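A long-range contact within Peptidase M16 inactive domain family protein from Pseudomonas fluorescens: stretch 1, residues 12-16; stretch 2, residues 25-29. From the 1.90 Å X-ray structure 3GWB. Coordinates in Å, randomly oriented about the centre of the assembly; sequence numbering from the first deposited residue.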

# COMPACT_ATOMS: atom_id res chain seq x y z
N LEU A 12 14.95 5.52 -24.97
CA LEU A 12 15.98 5.73 -26.03
C LEU A 12 15.93 4.58 -27.04
O LEU A 12 16.03 3.41 -26.69
CB LEU A 12 17.37 5.83 -25.39
CG LEU A 12 18.54 6.37 -26.21
CD1 LEU A 12 19.13 5.27 -27.07
CD2 LEU A 12 18.07 7.56 -27.04
N ASN A 13 15.77 4.93 -28.31
CA ASN A 13 15.66 3.95 -29.38
C ASN A 13 14.53 2.96 -29.10
O ASN A 13 14.75 1.76 -28.91
CB ASN A 13 16.97 3.18 -29.61
CG ASN A 13 16.90 2.28 -30.84
OD1 ASN A 13 16.36 2.67 -31.87
ND2 ASN A 13 17.45 1.08 -30.73
N VAL A 14 13.31 3.49 -29.07
CA VAL A 14 12.13 2.68 -28.85
C VAL A 14 11.86 1.92 -30.14
O VAL A 14 11.82 2.50 -31.23
CB VAL A 14 10.90 3.57 -28.53
CG1 VAL A 14 9.68 2.70 -28.30
CG2 VAL A 14 11.19 4.43 -27.31
N GLN A 15 11.70 0.61 -30.02
CA GLN A 15 11.43 -0.21 -31.19
C GLN A 15 9.99 -0.67 -31.14
O GLN A 15 9.44 -0.92 -30.07
CB GLN A 15 12.37 -1.41 -31.22
CG GLN A 15 13.83 -1.03 -31.22
CD GLN A 15 14.73 -2.23 -31.11
OE1 GLN A 15 14.74 -3.10 -31.97
NE2 GLN A 15 15.50 -2.29 -30.02
N THR A 16 9.37 -0.81 -32.31
CA THR A 16 7.98 -1.23 -32.32
C THR A 16 7.64 -2.14 -33.49
O THR A 16 8.29 -2.10 -34.54
CB THR A 16 7.05 0.00 -32.35
OG1 THR A 16 5.69 -0.41 -32.17
CG2 THR A 16 7.18 0.72 -33.68
N VAL A 25 3.45 -3.95 -30.08
CA VAL A 25 4.61 -4.20 -29.23
C VAL A 25 5.60 -3.01 -29.22
O VAL A 25 5.92 -2.46 -30.27
CB VAL A 25 5.40 -5.45 -29.71
CG1 VAL A 25 6.54 -5.75 -28.75
CG2 VAL A 25 4.48 -6.65 -29.83
N LEU A 26 6.05 -2.62 -28.03
CA LEU A 26 7.04 -1.55 -27.91
C LEU A 26 8.16 -2.09 -27.04
O LEU A 26 7.91 -2.70 -25.99
CB LEU A 26 6.45 -0.29 -27.29
CG LEU A 26 5.52 0.51 -28.20
CD1 LEU A 26 4.14 -0.16 -28.28
CD2 LEU A 26 5.39 1.93 -27.66
N PHE A 27 9.40 -1.87 -27.46
CA PHE A 27 10.54 -2.41 -26.75
C PHE A 27 11.75 -1.49 -26.66
O PHE A 27 12.08 -0.78 -27.62
CB PHE A 27 10.96 -3.72 -27.44
CG PHE A 27 12.31 -4.22 -27.04
CD1 PHE A 27 12.55 -4.69 -25.75
CD2 PHE A 27 13.35 -4.26 -27.97
CE1 PHE A 27 13.81 -5.18 -25.40
CE2 PHE A 27 14.60 -4.74 -27.63
CZ PHE A 27 14.83 -5.21 -26.34
N VAL A 28 12.39 -1.49 -25.50
CA VAL A 28 13.60 -0.70 -25.27
C VAL A 28 14.63 -1.65 -24.66
O VAL A 28 14.40 -2.25 -23.61
CB VAL A 28 13.35 0.46 -24.28
CG1 VAL A 28 14.68 1.12 -23.91
CG2 VAL A 28 12.42 1.49 -24.90
N GLU A 29 15.77 -1.80 -25.33
CA GLU A 29 16.82 -2.66 -24.82
C GLU A 29 17.57 -1.87 -23.75
O GLU A 29 17.91 -0.71 -23.95
CB GLU A 29 17.78 -3.07 -25.94
CG GLU A 29 18.75 -4.18 -25.54
CD GLU A 29 19.71 -4.59 -26.65
OE1 GLU A 29 19.24 -4.79 -27.79
OE2 GLU A 29 20.92 -4.72 -26.39
O HOH W 1 16.11 -0.43 -27.92

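Two segments of one chain run antiparallel here, their end-to-end directions 160° apart, and the contact tightens from loose packing at Leu12 to full strand pairing at Gln15 and Thr16. Leu12 contributes mainly backbone: its O lies 3.8 Å from CG1 of Val28, a van der Waals contact, while its side chain comes no closer than 5.6 Å, from Leu12 CB to Val28 CG1.

Asn13 takes an unusual conformation for a non-glycine residue, with phi/psi of 55/64, a left-handed turn that asparagine tolerates better than most. Its side chain does not reach the partner strand. Its carbonyl is instead served by a water, which donates to Asn13 O at 2.8 Å and accepts from Glu29 N at 2.9 Å and from Gln15 NE2 at 2.9 Å. Where the backbones are not directly bonded, this one molecule ties both stretches together and satisfies a strand amide.

Val14 returns to an extended conformation and supplies the apolar part of the contact. Its CG2 meets CG2 of Val28 at 4.0 Å, and its CG1 lies 4.4 Å from CD2 of Leu26, so Val14 packs against both Val28 and Leu26. The valine is buried, as are both of these neighbours, and its contacts add side-chain packing next to the first backbone hydrogen bond.

Gln15 is the anchor. It forms the antiparallel hydrogen-bonded pair with Phe27: Gln15 N donates to Phe27 O at 2.8 Å, nearly straight at 170°, and Phe27 N donates to Gln15 O at 2.8 Å and 156°. The same Gln15 O also receives a CA-H...O contact from Leu26 CA at 3.3 Å. Because paired residues share a face of the sheet, the Gln15 side chain lies beside Phe27, with Gln15 NE2 3.5 Å from Phe27 CE2 in an oblique approach to the ring. The amide's polar needs are met even so: NE2 donates to the water, and OE1 is hydrogen-bonded elsewhere in the structure. The aliphatic stem stands out from the sheet beside Phe27, and its polar end is still hydrogen-bonded.

Thr16 faces Leu26 across the next, non-hydrogen-bonded pair, where the CA atoms draw in to 4.5 Å from the 5.0 Å of Gln15 and Phe27. Both side chains project from the sheet face opposite Gln15 and Phe27. With chi1 at -172° (t), OG1 donates to Val25 O at 2.8 Å, and Thr16 CA makes a CA-H...O contact with that same oxygen at 3.2 Å. A side-chain hydroxyl here bonds directly to the neighbouring strand's backbone.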